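Local structure of BpsB (PgaB), Poly-beta-1,6-N-acetyl-D-glucosamine N-deacetylase (Bordetella bronchiseptica RB50, 5BU6) at residues A[44-49]-A[261-266]; A[198-203]-A[216-221]; A[206-209]-A[213-216]. The protein is a poly-beta-1,6-N-acetyl-D-glucosamine deacetylase of carbohydrate esterase family 4, required for biofilm formation in Bordetella bronchiseptica. The protein carries 5 engineered substitutions. All coordinates share one frame; numbering follows the deposited sequence.

How the interactions relate
Interactions 2 and 3 lie close together, their centres about 10 Å apart. Both use helix 189-211 and share Arg216: interaction 3 closes the turn after the helix, and interaction 2 settles the helix on the strand that follows. Interaction 1, across the chain's centre, encloses both in sequence but touches neither; its nearest atoms are about 9 Å from interaction 2 and about 18 Å from interaction 3. Asp84, His154 and His159 bind nickel; in interaction 2, Val219 bonds to His154 and Asp199 holds the loop between the two histidines. The side chains of Trp220, Arg208 and Tyr265 lie about 9, 7 and 11 Å from a bound nickel, not necessarily the same ion.

Interaction 1 (A[44-49]-A[261-266]); sequences TDLFEW and SLVDYE
The ring of Tyr265 does not receive Leu46; the contact falls on its root, where Leu46 CD1 lies 4.1 Å from Tyr265 CB. Neither ring face nor ring edge is touched by helix segment 44-49, because the side chain sets out toward the helix and then carries the phenol away from it. The torsion accounts for this: CG of Tyr265 lies between the backbone N and the carbonyl carbon (chi1 67°). The helix's own rings also look elsewhere, Phe47 meeting Phe100 edge-to-face and Trp49 meeting Phe55.

The same Leu46 methyl has a second neighbour, Val263 CG1, at 4.1 Å. Val263 and Tyr265 are two residues apart on the strand and start from the same face of it, with Asp264 turned the other way, so one leucine branch rests against both. The Leu46 and Val263 side chains run alongside in opposing senses, while Leu46 stands roughly perpendicular to the stem of Tyr265. In Leu46, chi1 of -78° and chi2 of -159°, some 20° short of fully anti, together extend CD1 toward the strand.

Strand 261-266 runs parallel to strand 14-20, with which Val263 and Tyr265 share backbone hydrogen bonds, and parallel to strand 41-42, just before helix 43-52. The contact therefore lays a helix on the curved parallel sheet, consistent with the distorted beta/alpha barrel of family 4 carbohydrate esterases. With 118 Å² buried and methyl or methylene carbons at every approach, the attraction between the segments is dispersive and hydrophobic and carries little directional preference.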
ATOM      1  N   THR A  44      19.954   1.326  -1.224  1.00 44.66           N
ATOM      2  CA  THR A  44      20.808   2.434  -1.619  1.00 52.82           C
ATOM      3  C   THR A  44      21.079   2.380  -3.115  1.00 52.92           C
ATOM      4  O   THR A  44      20.977   3.392  -3.813  1.00 48.25           O
ATOM      5  CB  THR A  44      22.145   2.432  -0.863  1.00 60.94           C
ATOM      6  OG1 THR A  44      22.692   1.106  -0.851  1.00 69.95           O
ATOM      7  CG2 THR A  44      21.940   2.911   0.558  1.00 51.19           C
ATOM      8  N   ASP A  45      21.398   1.188  -3.600  1.00 46.59           N
ATOM      9  CA  ASP A  45      21.637   0.975  -5.020  1.00 50.94           C
ATOM     10  C   ASP A  45      20.381   1.303  -5.840  1.00 41.78           C
ATOM     11  O   ASP A  45      20.481   1.879  -6.924  1.00 45.13           O
ATOM     12  CB  ASP A  45      22.092  -0.464  -5.272  1.00 63.97           C
ATOM     13  CG  ASP A  45      22.719  -0.650  -6.633  1.00 90.34           C
ATOM     14  OD1 ASP A  45      23.433   0.264  -7.098  1.00 97.89           O
ATOM     15  OD2 ASP A  45      22.500  -1.721  -7.239  1.00104.32           O
ATOM     16  N   LEU A  46      19.206   0.959  -5.324  1.00 39.54           N
ATOM     17  CA  LEU A  46      17.960   1.322  -6.002  1.00 48.24           C
ATOM     18  C   LEU A  46      17.808   2.834  -6.115  1.00 39.98           C
ATOM     19  O   LEU A  46      17.406   3.339  -7.160  1.00 44.67           O
ATOM     20  CB  LEU A  46      16.738   0.756  -5.291  1.00 53.21           C
ATOM     21  CG  LEU A  46      16.413  -0.721  -5.493  1.00 68.21           C
ATOM     22  CD1 LEU A  46      14.952  -0.948  -5.155  1.00 67.14           C
ATOM     23  CD2 LEU A  46      16.730  -1.190  -6.908  1.00 74.05           C
ATOM     24  N   PHE A  47      18.132   3.553  -5.044  1.00 42.85           N
ATOM     25  CA  PHE A  47      17.999   5.007  -5.061  1.00 44.84           C
ATOM     26  C   PHE A  47      19.006   5.628  -6.016  1.00 46.44           C
ATOM     27  O   PHE A  47      18.734   6.657  -6.628  1.00 40.98           O
ATOM     28  CB  PHE A  47      18.165   5.586  -3.661  1.00 42.03           C
ATOM     29  CG  PHE A  47      16.899   5.563  -2.846  1.00 42.21           C
ATOM     30  CD1 PHE A  47      15.926   4.608  -3.083  1.00 47.40           C
ATOM     31  CD2 PHE A  47      16.678   6.500  -1.858  1.00 47.28           C
ATOM     32  CE1 PHE A  47      14.754   4.582  -2.335  1.00 50.53           C
ATOM     33  CE2 PHE A  47      15.514   6.482  -1.109  1.00 45.54           C
ATOM     34  CZ  PHE A  47      14.551   5.523  -1.345  1.00 45.59           C
ATOM     35  N   GLU A  48      20.163   4.993  -6.143  1.00 38.94           N
ATOM     36  CA  GLU A  48      21.177   5.439  -7.100  1.00 38.42           C
ATOM     37  C   GLU A  48      20.786   5.141  -8.548  1.00 44.04           C
ATOM     38  O   GLU A  48      21.073   5.936  -9.446  1.00 42.80           O
ATOM     39  CB  GLU A  48      22.533   4.796  -6.784  1.00 63.63           C
ATOM     40  CG  GLU A  48      23.210   5.327  -5.527  1.00 76.08           C
ATOM     41  CD  GLU A  48      23.734   6.750  -5.675  1.00 90.19           C
ATOM     42  OE1 GLU A  48      24.213   7.309  -4.664  1.00 90.89           O
ATOM     43  OE2 GLU A  48      23.679   7.307  -6.793  1.00 95.70           O
ATOM     44  N   TRP A  49      20.144   4.001  -8.787  1.00 44.81           N
ATOM     45  CA  TRP A  49      19.631   3.675 -10.126  1.00 45.60           C
ATOM     46  C   TRP A  49      18.597   4.712 -10.556  1.00 41.64           C
ATOM     47  O   TRP A  49      18.643   5.227 -11.676  1.00 50.70           O
ATOM     48  CB  TRP A  49      19.005   2.275 -10.147  1.00 63.93           C
ATOM     49  CG  TRP A  49      18.256   1.896 -11.424  1.00 84.82           C
ATOM     50  CD1 TRP A  49      18.807   1.584 -12.635  1.00 94.64           C
ATOM     51  CD2 TRP A  49      16.832   1.753 -11.588  1.00 79.46           C
ATOM     52  NE1 TRP A  49      17.819   1.272 -13.544  1.00 93.69           N
ATOM     53  CE2 TRP A  49      16.599   1.367 -12.926  1.00 84.40           C
ATOM     54  CE3 TRP A  49      15.733   1.919 -10.736  1.00 77.16           C
ATOM     55  CZ2 TRP A  49      15.318   1.147 -13.431  1.00 79.12           C
ATOM     56  CZ3 TRP A  49      14.459   1.699 -11.240  1.00 75.12           C
ATOM     57  CH2 TRP A  49      14.266   1.320 -12.578  1.00 77.33           C
ATOM     58  N   SER A 261       4.504  -1.302 -10.274  1.00 37.84           N
ATOM     59  CA  SER A 261       5.412  -2.430 -10.426  1.00 38.66           C
ATOM     60  C   SER A 261       5.949  -2.740  -9.052  1.00 40.25           C
ATOM     61  O   SER A 261       6.064  -1.853  -8.220  1.00 43.02           O
ATOM     62  CB  SER A 261       6.540  -2.109 -11.398  1.00 39.76           C
ATOM     63  OG  SER A 261       6.024  -1.961 -12.709  1.00 42.47           O
ATOM     64  N   LEU A 262       6.262  -4.002  -8.814  1.00 43.38           N
ATOM     65  CA  LEU A 262       6.700  -4.433  -7.508  1.00 47.24           C
ATOM     66  C   LEU A 262       8.177  -4.767  -7.600  1.00 45.91           C
ATOM     67  O   LEU A 262       8.591  -5.465  -8.518  1.00 45.60           O
ATOM     68  CB  LEU A 262       5.875  -5.639  -7.059  1.00 64.62           C
ATOM     69  CG  LEU A 262       6.068  -6.202  -5.654  1.00 70.06           C
ATOM     70  CD1 LEU A 262       5.792  -5.142  -4.610  1.00 65.23           C
ATOM     71  CD2 LEU A 262       5.155  -7.402  -5.463  1.00 73.64           C
ATOM     72  N   VAL A 263       8.992  -4.251  -6.690  1.00 39.68           N
ATOM     73  CA  VAL A 263      10.396  -4.661  -6.693  1.00 42.03           C
ATOM     74  C   VAL A 263      10.894  -4.967  -5.271  1.00 44.32           C
ATOM     75  O   VAL A 263      10.524  -4.304  -4.320  1.00 38.44           O
ATOM     76  CB  VAL A 263      11.292  -3.590  -7.359  1.00 54.94           C
ATOM     77  CG1 VAL A 263      11.379  -2.353  -6.510  1.00 54.35           C
ATOM     78  CG2 VAL A 263      12.676  -4.145  -7.629  1.00 53.47           C
ATOM     79  N   ASP A 264      11.723  -5.996  -5.133  1.00 51.61           N
ATOM     80  CA  ASP A 264      12.261  -6.371  -3.829  1.00 56.02           C
ATOM     81  C   ASP A 264      13.618  -5.724  -3.586  1.00 49.39           C
ATOM     82  O   ASP A 264      14.394  -5.547  -4.520  1.00 54.30           O
ATOM     83  CB  ASP A 264      12.395  -7.894  -3.720  1.00 68.78           C
ATOM     84  CG  ASP A 264      11.053  -8.598  -3.676  1.00 77.54           C
ATOM     85  OD1 ASP A 264      10.082  -8.013  -3.149  1.00 71.37           O
ATOM     86  OD2 ASP A 264      10.972  -9.744  -4.166  1.00 86.88           O
ATOM     87  N   TYR A 265      13.907  -5.373  -2.337  1.00 43.29           N
ATOM     88  CA  TYR A 265      15.238  -4.880  -1.997  1.00 45.69           C
ATOM     89  C   TYR A 265      15.783  -5.505  -0.708  1.00 43.71           C
ATOM     90  O   TYR A 265      15.048  -6.121   0.060  1.00 46.14           O
ATOM     91  CB  TYR A 265      15.225  -3.359  -1.859  1.00 44.18           C
ATOM     92  CG  TYR A 265      14.414  -2.859  -0.685  1.00 41.49           C
ATOM     93  CD1 TYR A 265      14.998  -2.661   0.566  1.00 53.46           C
ATOM     94  CD2 TYR A 265      13.055  -2.611  -0.814  1.00 38.92           C
ATOM     95  CE1 TYR A 265      14.240  -2.215   1.644  1.00 47.23           C
ATOM     96  CE2 TYR A 265      12.299  -2.158   0.247  1.00 48.02           C
ATOM     97  CZ  TYR A 265      12.893  -1.968   1.476  1.00 46.61           C
ATOM     98  OH  TYR A 265      12.115  -1.514   2.516  1.00 42.63           O
ATOM     99  N   GLU A 266      17.075  -5.303  -0.486  1.00 48.62           N
ATOM    100  CA  GLU A 266      17.762  -5.671   0.742  1.00 58.88           C
ATOM    101  C   GLU A 266      18.240  -4.419   1.465  1.00 62.60           C
ATOM    102  O   GLU A 266      18.613  -3.437   0.831  1.00 62.88           O
ATOM    103  CB  GLU A 266      18.964  -6.567   0.448  1.00 71.10           C
ATOM    104  CG  GLU A 266      18.633  -8.009   0.135  1.00 85.56           C
ATOM    105  CD  GLU A 266      19.534  -8.985   0.885  1.00 99.42           C
ATOM    106  OE1 GLU A 266      20.291  -9.736   0.226  1.00102.23           O
ATOM    107  OE2 GLU A 266      19.482  -8.996   2.136  1.00103.79           O
TER

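Interaction 2 (A[198-203]-A[216-221])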
ATOM      1  N   GLN A 198     -16.441  -0.668   6.800  1.00 36.89           N
ATOM      2  CA  GLN A 198     -16.025  -0.450   8.178  1.00 43.90           C
ATOM      3  C   GLN A 198     -14.516  -0.569   8.320  1.00 42.03           C
ATOM      4  O   GLN A 198     -13.899   0.217   9.033  1.00 41.36           O
ATOM      5  CB  GLN A 198     -16.727  -1.440   9.112  1.00 50.53           C
ATOM      6  CG  GLN A 198     -16.404  -1.255  10.587  1.00 60.93           C
ATOM      7  CD  GLN A 198     -17.157  -0.096  11.222  1.00 77.47           C
ATOM      8  OE1 GLN A 198     -16.864   1.073  10.961  1.00 83.31           O
ATOM      9  NE2 GLN A 198     -18.128  -0.418  12.072  1.00 84.96           N
ATOM     10  N   ASP A 199     -13.923  -1.536   7.623  1.00 41.82           N
ATOM     11  CA  ASP A 199     -12.470  -1.682   7.618  1.00 37.52           C
ATOM     12  C   ASP A 199     -11.771  -0.412   7.136  1.00 40.91           C
ATOM     13  O   ASP A 199     -10.883   0.099   7.808  1.00 42.37           O
ATOM     14  CB  ASP A 199     -12.050  -2.855   6.740  1.00 37.96           C
ATOM     15  CG  ASP A 199     -10.577  -3.175   6.875  1.00 49.62           C
ATOM     16  OD1 ASP A 199      -9.757  -2.466   6.244  1.00 45.75           O
ATOM     17  OD2 ASP A 199     -10.239  -4.126   7.615  1.00 52.40           O
ATOM     18  N   LEU A 200     -12.165   0.095   5.970  1.00 33.82           N
ATOM     19  CA  LEU A 200     -11.500   1.280   5.434  1.00 30.24           C
ATOM     20  C   LEU A 200     -11.729   2.489   6.339  1.00 34.54           C
ATOM     21  O   LEU A 200     -10.809   3.281   6.570  1.00 38.36           O
ATOM     22  CB  LEU A 200     -11.988   1.579   4.008  1.00 33.51           C
ATOM     23  CG  LEU A 200     -11.708   0.464   2.999  1.00 41.32           C
ATOM     24  CD1 LEU A 200     -12.153   0.839   1.592  1.00 38.81           C
ATOM     25  CD2 LEU A 200     -10.239   0.099   3.024  1.00 39.94           C
ATOM     26  N   LYS A 201     -12.961   2.640   6.827  1.00 35.21           N
ATOM     27  CA  LYS A 201     -13.312   3.755   7.702  1.00 33.51           C
ATOM     28  C   LYS A 201     -12.465   3.721   8.978  1.00 35.47           C
ATOM     29  O   LYS A 201     -11.927   4.737   9.413  1.00 32.23           O
ATOM     30  CB  LYS A 201     -14.800   3.716   8.070  1.00 40.99           C
ATOM     31  CG  LYS A 201     -15.303   4.977   8.773  1.00 49.62           C
ATOM     32  CD  LYS A 201     -16.600   4.726   9.546  1.00 68.47           C
ATOM     33  CE  LYS A 201     -17.646   3.984   8.717  1.00 81.86           C
ATOM     34  NZ  LYS A 201     -18.307   4.837   7.683  1.00 89.94           N
ATOM     35  N   THR A 202     -12.359   2.543   9.577  1.00 34.08           N
ATOM     36  CA  THR A 202     -11.516   2.375  10.753  1.00 33.82           C
ATOM     37  C   THR A 202     -10.051   2.759  10.497  1.00 31.40           C
ATOM     38  O   THR A 202      -9.455   3.479  11.307  1.00 33.23           O
ATOM     39  CB  THR A 202     -11.599   0.925  11.282  1.00 36.49           C
ATOM     40  OG1 THR A 202     -12.957   0.632  11.615  1.00 38.31           O
ATOM     41  CG2 THR A 202     -10.741   0.736  12.537  1.00 37.46           C
ATOM     42  N   SER A 203      -9.466   2.308   9.386  1.00 32.21           N
ATOM     43  CA  SER A 203      -8.062   2.636   9.122  1.00 30.78           C
ATOM     44  C   SER A 203      -7.859   4.140   8.946  1.00 33.52           C
ATOM     45  O   SER A 203      -6.878   4.702   9.442  1.00 31.69           O
ATOM     46  CB  SER A 203      -7.530   1.880   7.881  1.00 34.52           C
ATOM     47  OG  SER A 203      -8.086   2.401   6.688  1.00 41.07           O
ATOM     48  N   ARG A 216      -6.218   9.910   1.872  1.00 32.62           N
ATOM     49  CA  ARG A 216      -7.084  10.014   0.714  1.00 43.33           C
ATOM     50  C   ARG A 216      -6.831   8.882  -0.262  1.00 36.92           C
ATOM     51  O   ARG A 216      -7.361   8.888  -1.364  1.00 35.93           O
ATOM     52  CB  ARG A 216      -6.886  11.362   0.022  1.00 45.27           C
ATOM     53  CG  ARG A 216      -5.442  11.736  -0.143  1.00 47.87           C
ATOM     54  CD  ARG A 216      -5.270  13.170  -0.611  1.00 57.06           C
ATOM     55  NE  ARG A 216      -3.874  13.568  -0.471  1.00 59.79           N
ATOM     56  CZ  ARG A 216      -3.396  14.767  -0.779  1.00 63.32           C
ATOM     57  NH1 ARG A 216      -2.107  15.020  -0.613  1.00 61.72           N
ATOM     58  NH2 ARG A 216      -4.200  15.708  -1.254  1.00 60.94           N
ATOM     59  N   SER A 217      -6.034   7.899   0.153  1.00 30.13           N
ATOM     60  CA  SER A 217      -5.678   6.819  -0.744  1.00 34.17           C
ATOM     61  C   SER A 217      -5.653   5.464  -0.032  1.00 31.83           C
ATOM     62  O   SER A 217      -5.413   5.402   1.183  1.00 26.79           O
ATOM     63  CB  SER A 217      -4.312   7.110  -1.380  1.00 39.29           C
ATOM     64  OG  SER A 217      -3.353   7.383  -0.374  1.00 44.33           O
ATOM     65  N   ILE A 218      -5.924   4.403  -0.792  1.00 30.98           N
ATOM     66  CA  ILE A 218      -5.847   3.020  -0.305  1.00 30.64           C
ATOM     67  C   ILE A 218      -4.936   2.220  -1.204  1.00 34.88           C
ATOM     68  O   ILE A 218      -5.054   2.267  -2.446  1.00 37.89           O
ATOM     69  CB  ILE A 218      -7.245   2.345  -0.253  1.00 32.56           C
ATOM     70  CG1 ILE A 218      -7.118   0.838  -0.046  1.00 34.66           C
ATOM     71  CG2 ILE A 218      -8.020   2.574  -1.538  1.00 37.82           C
ATOM     72  CD1 ILE A 218      -6.775   0.460   1.354  1.00 33.80           C
ATOM     73  N   VAL A 219      -3.990   1.518  -0.596  1.00 30.54           N
ATOM     74  CA  VAL A 219      -3.166   0.559  -1.317  1.00 27.92           C
ATOM     75  C   VAL A 219      -3.733  -0.806  -1.005  1.00 30.69           C
ATOM     76  O   VAL A 219      -3.627  -1.260   0.127  1.00 28.02           O
ATOM     77  CB  VAL A 219      -1.680   0.591  -0.889  1.00 31.24           C
ATOM     78  CG1 VAL A 219      -0.866  -0.472  -1.702  1.00 32.84           C
ATOM     79  CG2 VAL A 219      -1.087   1.989  -1.089  1.00 34.54           C
ATOM     80  N   TRP A 220      -4.345  -1.446  -1.990  1.00 29.11           N
ATOM     81  CA  TRP A 220      -5.047  -2.695  -1.760  1.00 27.73           C
ATOM     82  C   TRP A 220      -4.049  -3.825  -1.481  1.00 26.30           C
ATOM     83  O   TRP A 220      -3.198  -4.089  -2.306  1.00 31.36           O
ATOM     84  CB  TRP A 220      -5.909  -3.030  -2.988  1.00 33.58           C
ATOM     85  CG  TRP A 220      -7.048  -2.024  -3.230  1.00 31.31           C
ATOM     86  CD1 TRP A 220      -7.130  -1.077  -4.235  1.00 34.90           C
ATOM     87  CD2 TRP A 220      -8.251  -1.908  -2.472  1.00 33.94           C
ATOM     88  NE1 TRP A 220      -8.311  -0.372  -4.125  1.00 34.83           N
ATOM     89  CE2 TRP A 220      -9.018  -0.859  -3.051  1.00 30.90           C
ATOM     90  CE3 TRP A 220      -8.759  -2.579  -1.342  1.00 35.86           C
ATOM     91  CZ2 TRP A 220     -10.260  -0.480  -2.547  1.00 29.39           C
ATOM     92  CZ3 TRP A 220     -10.000  -2.195  -0.842  1.00 34.19           C
ATOM     93  CH2 TRP A 220     -10.730  -1.147  -1.439  1.00 35.56           C
ATOM     94  N   PRO A 221      -4.179  -4.507  -0.327  1.00 31.93           N
ATOM     95  CA  PRO A 221      -3.350  -5.701  -0.113  1.00 31.61           C
ATOM     96  C   PRO A 221      -3.483  -6.696  -1.245  1.00 39.18           C
ATOM     97  O   PRO A 221      -4.601  -6.933  -1.719  1.00 33.26           O
ATOM     98  CB  PRO A 221      -3.908  -6.284   1.194  1.00 30.09           C
ATOM     99  CG  PRO A 221      -4.384  -5.059   1.951  1.00 30.90           C
ATOM    100  CD  PRO A 221      -4.976  -4.163   0.862  1.00 28.79           C
TER
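Leu200 meets segment 216-221, which carries strand 217-219, with both of its methyl groups, each touching a different residue. CD2 lies 3.9 Å from Ile218 CD1, and CD1 lies 3.9 Å from Trp220 CH2, reaching the six-membered end of the indole obliquely. The isobutyl group stands roughly perpendicular to both partners and gives one methyl to each. With CG anti to the carbonyl carbon (chi1 -61°), the fork is carried off the helix toward the strand.

Ile218, in the strand, and Trp220, just after it, also pack on each other: Ile218 CG1 sits 3.8 Å above the plane of the Trp220 indole, over its centre. That tryptophan stacks on His225 as well, which would restrict the turning of the ring Leu200 touches.

Polar bonds along the helix form the next shell. Gln198 O is gripped from opposite faces of its plane by Thr202 N and by Thr202 OG1, the hydroxyl lying 2.8 Å from that oxygen. Next to it, Ser203 OG donates to Leu200 O over 2.9 Å and also bonds to Ser153 OG, which ties the helix to strand 149-153. The carboxylate of Asp199 takes the backbone N-H groups of His156 and Asn157, in the loop between the nickel ligands His154 and His159. From the strand side, Val219 O accepts from His154 ND1, a second-shell bond that would help orient this ligand.

The contact thus lies where helix 189-211 covers strand 217-219, with helix 227-235 closing in through Ala233, which touches both Leu200 and Trp220. Strand 217-219 is itself bonded to strand 149-153 on one hand and to the parallel strand 240-242 on the other.

Interaction 3 (A[206-209]-A[213-216]); sequences LIRH and VTIR. Engineered in segment 206-209: His209 (natural residue Glu).
Ile207 and Ile215 meet through their branch methyls, CG2 to CG2 at 3.6 Å, the closest apolar approach between helix segment 206-209 and the loop residues 213-216. The CG2 branch of Ile207 stands anti to its backbone N, while CG1 runs beside that N (chi1 -68°) and carries CD1 to 3.8 Å from Ile215 CG2. One methyl of Ile215 is therefore touched by both arms of Ile207, and the two side chains cross at about a right angle. In Ile215 the longer branch takes the cramped place between N and carbonyl carbon (chi1 62°), and CG2, beside the backbone N, is turned to Ile207. Ile207 CG2 also lies 4.2 Å from Val213 CB.

Arg208 makes a different kind of contact. Its chain, extended from CG to NE, runs alongside Thr214, pointing the same way, until Thr214 OG1 comes over one face of the guanidinium, 3.6 Å from Arg208 NE. Standing above that face, the hydroxyl does not lie in line with an N-H, so this is not a hydrogen bond. At the base of the side chain, Val213 O approaches Arg208 CA at 3.2 Å, with an angle at H of 122°.

Thr211 OG1 bonds to both Ile207 O and Val213 N, fastening the chain that leaves helix 189-211 against its last turn. This is the short connection into strand 217-219, within the polysaccharide deacetylase family region. The chemistry is mixed: buried isoleucine methyls supply hydrophobic cohesion, and exposed Arg208 and Thr214 add mainly van der Waals contact. Between them Val213 O makes a weak CA-H...O contact, its approach to Arg208 N being too poorly angled for a hydrogen bond.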
ATOM      1  N   LEU A 206      -8.165   5.742  12.495  1.00 33.47           N
ATOM      2  CA  LEU A 206      -7.000   5.474  13.338  1.00 32.89           C
ATOM      3  C   LEU A 206      -5.811   6.334  12.914  1.00 29.77           C
ATOM      4  O   LEU A 206      -5.103   6.874  13.763  1.00 32.53           O
ATOM      5  CB  LEU A 206      -6.620   3.990  13.299  1.00 31.39           C
ATOM      6  CG  LEU A 206      -7.587   3.107  14.095  1.00 32.16           C
ATOM      7  CD1 LEU A 206      -7.263   1.641  13.864  1.00 34.25           C
ATOM      8  CD2 LEU A 206      -7.554   3.456  15.588  1.00 38.36           C
ATOM      9  N   ILE A 207      -5.598   6.459  11.602  1.00 26.82           N
ATOM     10  CA  ILE A 207      -4.490   7.264  11.107  1.00 27.13           C
ATOM     11  C   ILE A 207      -4.654   8.730  11.465  1.00 30.59           C
ATOM     12  O   ILE A 207      -3.729   9.354  12.003  1.00 32.95           O
ATOM     13  CB  ILE A 207      -4.307   7.093   9.578  1.00 34.92           C
ATOM     14  CG1 ILE A 207      -3.813   5.668   9.272  1.00 35.38           C
ATOM     15  CG2 ILE A 207      -3.327   8.118   9.034  1.00 29.48           C
ATOM     16  CD1 ILE A 207      -3.883   5.290   7.784  1.00 35.02           C
ATOM     17  N   ARG A 208      -5.837   9.287  11.221  1.00 31.86           N
ATOM     18  CA  ARG A 208      -6.077  10.659  11.651  1.00 29.10           C
ATOM     19  C   ARG A 208      -5.944  10.856  13.159  1.00 30.58           C
ATOM     20  O   ARG A 208      -5.359  11.843  13.595  1.00 31.88           O
ATOM     21  CB  ARG A 208      -7.461  11.144  11.210  1.00 37.18           C
ATOM     22  CG  ARG A 208      -7.612  12.643  11.418  1.00 43.35           C
ATOM     23  CD  ARG A 208      -8.945  13.182  10.974  1.00 52.94           C
ATOM     24  NE  ARG A 208      -8.932  14.636  11.055  1.00 62.94           N
ATOM     25  CZ  ARG A 208     -10.017  15.400  10.987  1.00 82.12           C
ATOM     26  NH1 ARG A 208      -9.900  16.719  11.073  1.00 90.99           N
ATOM     27  NH2 ARG A 208     -11.215  14.850  10.835  1.00 87.44           N
ATOM     28  N   HIS A 209      -6.488   9.933  13.959  1.00 29.30           N
ATOM     29  CA  HIS A 209      -6.442  10.101  15.410  1.00 32.88           C
ATOM     30  C   HIS A 209      -5.004  10.176  15.928  1.00 36.24           C
ATOM     31  O   HIS A 209      -4.682  11.021  16.774  1.00 36.52           O
ATOM     32  CB  HIS A 209      -7.194   8.955  16.112  1.00 36.36           C
ATOM     33  CG  HIS A 209      -7.174   9.047  17.608  1.00 43.53           C
ATOM     34  ND1 HIS A 209      -6.205   8.440  18.379  1.00 50.61           N
ATOM     35  CD2 HIS A 209      -8.001   9.679  18.474  1.00 42.23           C
ATOM     36  CE1 HIS A 209      -6.435   8.699  19.654  1.00 52.22           C
ATOM     37  NE2 HIS A 209      -7.516   9.453  19.737  1.00 49.35           N
ATOM     38  N   VAL A 213      -3.192  13.139  10.247  1.00 32.78           N
ATOM     39  CA  VAL A 213      -3.291  13.061   8.802  1.00 35.78           C
ATOM     40  C   VAL A 213      -4.650  12.548   8.320  1.00 38.98           C
ATOM     41  O   VAL A 213      -5.115  11.516   8.774  1.00 35.34           O
ATOM     42  CB  VAL A 213      -2.186  12.131   8.247  1.00 38.12           C
ATOM     43  CG1 VAL A 213      -2.419  11.825   6.771  1.00 39.22           C
ATOM     44  CG2 VAL A 213      -0.821  12.759   8.486  1.00 38.86           C
ATOM     45  N   THR A 214      -5.286  13.288   7.413  1.00 36.07           N
ATOM     46  CA  THR A 214      -6.484  12.801   6.731  1.00 35.67           C
ATOM     47  C   THR A 214      -6.065  12.094   5.443  1.00 34.89           C
ATOM     48  O   THR A 214      -5.635  12.750   4.502  1.00 38.85           O
ATOM     49  CB  THR A 214      -7.463  13.961   6.386  1.00 39.73           C
ATOM     50  OG1 THR A 214      -7.943  14.557   7.594  1.00 40.23           O
ATOM     51  CG2 THR A 214      -8.652  13.453   5.565  1.00 45.21           C
ATOM     52  N   ILE A 215      -6.190  10.773   5.389  1.00 33.55           N
ATOM     53  CA  ILE A 215      -5.684  10.050   4.230  1.00 31.44           C
ATOM     54  C   ILE A 215      -6.681  10.188   3.085  1.00 33.09           C
ATOM     55  O   ILE A 215      -7.846  10.532   3.303  1.00 36.00           O
ATOM     56  CB  ILE A 215      -5.452   8.576   4.495  1.00 34.50           C
ATOM     57  CG1 ILE A 215      -6.766   7.882   4.866  1.00 40.16           C
ATOM     58  CG2 ILE A 215      -4.418   8.391   5.572  1.00 32.16           C
ATOM     59  CD1 ILE A 215      -6.664   6.371   4.761  1.00 31.61           C
ATOM     60  N   ARG A 216      -6.218   9.910   1.872  1.00 32.62           N
ATOM     61  CA  ARG A 216      -7.084  10.014   0.714  1.00 43.33           C
ATOM     62  C   ARG A 216      -6.831   8.882  -0.262  1.00 36.92           C
ATOM     63  O   ARG A 216      -7.361   8.888  -1.364  1.00 35.93           O
ATOM     64  CB  ARG A 216      -6.886  11.362   0.022  1.00 45.27           C
ATOM     65  CG  ARG A 216      -5.442  11.736  -0.143  1.00 47.87           C
ATOM     66  CD  ARG A 216      -5.270  13.170  -0.611  1.00 57.06           C
ATOM     67  NE  ARG A 216      -3.874  13.568  -0.471  1.00 59.79           N
ATOM     68  CZ  ARG A 216      -3.396  14.767  -0.779  1.00 63.32           C
ATOM     69  NH1 ARG A 216      -2.107  15.020  -0.613  1.00 61.72           N
ATOM     70  NH2 ARG A 216      -4.200  15.708  -1.254  1.00 60.94           N
TER